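Local coordinates for putative glutaryl-CoA dehydrogenase (Thermus thermophilus, PDB 2EBA), which belongs to the acyl-CoA dehydrogenase family of flavoproteins and binds flavin-adenine dinucleotide, at residues L131-G136 with M144-R149. Numbering follows the deposited sequence.
Sequences LTEPDG and MKTRAR. With FAD (flavin-adenine dinucleotide), chain I.
E133 reaches from the flavin-binding loop to the backbone of K145 and T146, and its carboxylate carries most of this contact. Its CB leaves the chain on the side facing 144-149. CG stands anti to the carbonyl carbon (chi1 -78°), and a fully extended chi2 pushes E133 CD outward until it lies 3.3 Å from K145 N. The two oxygens then divide the work. E133 OE1 accepts K145 N at 2.7 Å, on its syn side and 24° out of the carboxylate plane. E133 OE2 takes two donors from T146: the amide N at 3.2 Å, also syn, and the hydroxyl OG1 at 2.9 Å, which arrives steeply from above the plane, on the same face as the amide. E133 OE2 also lies 3.7 Å from M144 CG and forms a salt bridge with K161 of strand 154-165, whose NZ is hydrogen-bonded to L131 O as well. Beside these polar bonds, L131 and M144 cross at about a right angle, L131 CD1 to M144 CE at 3.9 Å, and both touch W176 of strand 172-178. Nearer the surface, D135 OD1 pairs with K145 NZ, but the placement of OD1 is doubtful. Just before E133, the loop grips the isoalloxazine: L131 N and T132 N both donate to FAD O2, and T132 OG1 donates to FAD N1 at 2.7 Å. A buried carboxylate with three donors from 144-149 and a lysine is probably ionised; through E133, the loop holding the flavin's pyrimidine edge is tied to the lead-in of strand 147-149 in the middle domain.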
loop_
_atom_site.group_PDB
_atom_site.type_symbol
_atom_site.label_atom_id
_atom_site.label_comp_id
_atom_site.label_asym_id
_atom_site.label_seq_id
_atom_site.Cartn_x
_atom_site.Cartn_y
_atom_site.Cartn_z
ATOM N N LEU A 131 20.614 16.650 -21.219
ATOM C CA LEU A 131 20.956 15.236 -21.242
ATOM C C LEU A 131 19.853 14.390 -21.878
ATOM O O LEU A 131 20.106 13.639 -22.821
ATOM C CB LEU A 131 21.212 14.725 -19.833
ATOM C CG LEU A 131 21.614 13.260 -19.782
ATOM C CD1 LEU A 131 22.980 13.065 -20.456
ATOM C CD2 LEU A 131 21.632 12.826 -18.337
ATOM N N THR A 132 18.635 14.522 -21.355
ATOM C CA THR A 132 17.466 13.782 -21.838
ATOM C C THR A 132 17.102 14.034 -23.301
ATOM O O THR A 132 17.118 15.162 -23.785
ATOM C CB THR A 132 16.204 14.108 -20.991
ATOM O OG1 THR A 132 16.444 13.771 -19.621
ATOM C CG2 THR A 132 14.987 13.334 -21.496
ATOM N N GLU A 133 16.760 12.962 -23.997
ATOM C CA GLU A 133 16.362 13.060 -25.384
ATOM C C GLU A 133 14.996 12.412 -25.569
ATOM O O GLU A 133 14.517 11.693 -24.702
ATOM C CB GLU A 133 17.413 12.407 -26.278
ATOM C CG GLU A 133 18.616 13.302 -26.468
ATOM C CD GLU A 133 19.675 12.695 -27.347
ATOM O OE1 GLU A 133 19.308 11.980 -28.296
ATOM O OE2 GLU A 133 20.873 12.943 -27.100
ATOM N N PRO A 134 14.340 12.682 -26.700
ATOM C CA PRO A 134 13.019 12.154 -27.049
ATOM C C PRO A 134 12.755 10.646 -26.896
ATOM O O PRO A 134 11.611 10.238 -26.664
ATOM C CB PRO A 134 12.839 12.631 -28.493
ATOM C CG PRO A 134 13.499 13.961 -28.467
ATOM C CD PRO A 134 14.776 13.689 -27.688
ATOM N N ASP A 135 13.783 9.809 -27.001
ATOM C CA ASP A 135 13.546 8.367 -26.897
ATOM C C ASP A 135 13.482 7.752 -25.494
ATOM O O ASP A 135 13.113 6.586 -25.355
ATOM C CB ASP A 135 14.563 7.612 -27.760
ATOM C CG ASP A 135 14.308 7.799 -29.245
ATOM O OD1 ASP A 135 15.056 7.235 -30.061
ATOM O OD2 ASP A 135 13.350 8.515 -29.604
ATOM N N GLY A 136 13.824 8.529 -24.467
ATOM C CA GLY A 136 13.773 8.010 -23.107
ATOM C C GLY A 136 14.940 8.434 -22.229
ATOM O O GLY A 136 16.074 7.990 -22.424
ATOM N N MET A 144 20.977 8.542 -26.246
ATOM C CA MET A 144 21.706 9.770 -26.567
ATOM C C MET A 144 22.107 9.752 -28.035
ATOM O O MET A 144 23.181 9.242 -28.377
ATOM C CB MET A 144 22.977 9.891 -25.717
ATOM C CG MET A 144 23.847 11.097 -26.060
ATOM S SD MET A 144 25.343 11.140 -25.124
ATOM C CE MET A 144 24.755 11.634 -23.671
ATOM N N LYS A 145 21.273 10.291 -28.921
ATOM C CA LYS A 145 21.668 10.282 -30.322
ATOM C C LYS A 145 22.226 11.594 -30.804
ATOM O O LYS A 145 22.386 11.785 -32.017
ATOM C CB LYS A 145 20.523 9.877 -31.232
ATOM C CG LYS A 145 19.960 8.571 -30.857
ATOM C CD LYS A 145 18.506 8.810 -30.684
ATOM C CE LYS A 145 17.793 7.535 -30.518
ATOM N NZ LYS A 145 17.622 6.951 -31.867
ATOM N N THR A 146 22.499 12.508 -29.880
ATOM C CA THR A 146 23.080 13.773 -30.288
ATOM C C THR A 146 24.543 13.454 -30.597
ATOM O O THR A 146 25.253 12.896 -29.756
ATOM C CB THR A 146 23.007 14.809 -29.159
ATOM O OG1 THR A 146 21.640 15.133 -28.907
ATOM C CG2 THR A 146 23.768 16.064 -29.525
ATOM N N ARG A 147 24.998 13.809 -31.790
ATOM C CA ARG A 147 26.369 13.529 -32.172
ATOM C C ARG A 147 27.285 14.729 -32.160
ATOM O O ARG A 147 26.849 15.873 -32.274
ATOM C CB ARG A 147 26.403 12.902 -33.553
ATOM C CG ARG A 147 25.997 11.470 -33.552
ATOM C CD ARG A 147 27.021 10.648 -32.800
ATOM N NE ARG A 147 26.590 9.263 -32.674
ATOM C CZ ARG A 147 25.550 8.872 -31.942
ATOM N NH1 ARG A 147 24.840 9.770 -31.266
ATOM N NH2 ARG A 147 25.221 7.582 -31.884
ATOM N N ALA A 148 28.571 14.434 -32.039
ATOM C CA ALA A 148 29.610 15.444 -32.017
ATOM C C ALA A 148 30.790 14.915 -32.834
ATOM O O ALA A 148 31.362 13.870 -32.521
ATOM C CB ALA A 148 30.028 15.723 -30.580
ATOM N N ARG A 149 31.142 15.638 -33.895
ATOM C CA ARG A 149 32.247 15.234 -34.755
ATOM C C ARG A 149 33.277 16.326 -34.836
ATOM O O ARG A 149 32.942 17.474 -35.121
ATOM C CB ARG A 149 31.722 14.908 -36.145
ATOM C CG ARG A 149 30.789 13.701 -36.146
ATOM C CD ARG A 149 30.313 13.355 -37.552
ATOM N NE ARG A 149 29.399 12.210 -37.565
ATOM C CZ ARG A 149 28.783 11.765 -38.659
ATOM N NH1 ARG A 149 28.989 12.369 -39.830
ATOM N NH2 ARG A 149 27.950 10.727 -38.586
HETATM P PA FAD I . 10.981 7.101 -20.012
HETATM O O1A FAD I . 10.468 6.492 -21.299
HETATM O O2A FAD I . 12.457 7.116 -19.701
HETATM O O5B FAD I . 10.154 6.415 -18.798
HETATM C C5B FAD I . 8.847 6.170 -18.789
HETATM C C4B FAD I . 8.307 5.174 -17.795
HETATM O O4B FAD I . 9.188 3.851 -17.832
HETATM C C3B FAD I . 8.931 5.574 -16.351
HETATM O O3B FAD I . 8.040 4.983 -15.412
HETATM C C2B FAD I . 10.206 4.756 -16.038
HETATM O O2B FAD I . 10.287 4.370 -14.719
HETATM C C1B FAD I . 9.869 3.484 -16.773
HETATM N N9A FAD I . 11.209 2.871 -17.172
HETATM C C8A FAD I . 12.109 3.419 -17.972
HETATM N N7A FAD I . 13.141 2.518 -18.084
HETATM C C5A FAD I . 12.847 1.410 -17.349
HETATM C C6A FAD I . 13.514 0.168 -17.084
HETATM N N6A FAD I . 14.723 -0.105 -17.605
HETATM N N1A FAD I . 12.907 -0.759 -16.273
HETATM C C2A FAD I . 11.681 -0.518 -15.718
HETATM N N3A FAD I . 11.023 0.664 -15.956
HETATM C C4A FAD I . 11.583 1.630 -16.773
HETATM N N1 FAD I . 16.265 16.189 -18.344
HETATM C C2 FAD I . 17.488 16.811 -18.441
HETATM O O2 FAD I . 18.466 16.198 -18.903
HETATM N N3 FAD I . 17.633 18.109 -18.035
HETATM C C4 FAD I . 16.565 18.811 -17.528
HETATM O O4 FAD I . 16.715 19.998 -17.177
HETATM C C4X FAD I . 15.301 18.193 -17.424
HETATM N N5 FAD I . 14.206 18.881 -16.941
HETATM C C5X FAD I . 12.964 18.295 -16.873
HETATM C C6 FAD I . 11.854 19.044 -16.406
HETATM C C7 FAD I . 10.563 18.459 -16.361
HETATM C C7M FAD I . 9.423 19.325 -15.868
HETATM C C8 FAD I . 10.380 17.102 -16.777
HETATM C C8M FAD I . 9.038 16.400 -16.765
HETATM C C9 FAD I . 11.486 16.365 -17.234
HETATM C C9A FAD I . 12.802 16.934 -17.300
HETATM N N10 FAD I . 13.927 16.230 -17.780
HETATM C C10 FAD I . 15.157 16.842 -17.850
HETATM C "C1'" FAD I . 13.832 14.840 -18.251
HETATM C "C2'" FAD I . 13.557 13.830 -17.176
HETATM O "O2'" FAD I . 14.775 13.487 -16.536
HETATM C "C3'" FAD I . 12.875 12.667 -17.835
HETATM O "O3'" FAD I . 11.483 12.962 -17.906
HETATM C "C4'" FAD I . 13.049 11.343 -17.100
HETATM O "O4'" FAD I . 14.320 10.762 -17.406
HETATM C "C5'" FAD I . 11.967 10.362 -17.509
HETATM O "O5'" FAD I . 12.237 9.862 -18.803
HETATM P P FAD I . 11.215 9.962 -20.057
HETATM O O1P FAD I . 10.234 11.079 -19.877
HETATM O O2P FAD I . 12.057 9.993 -21.309
HETATM O O3P FAD I . 10.381 8.600 -19.931
#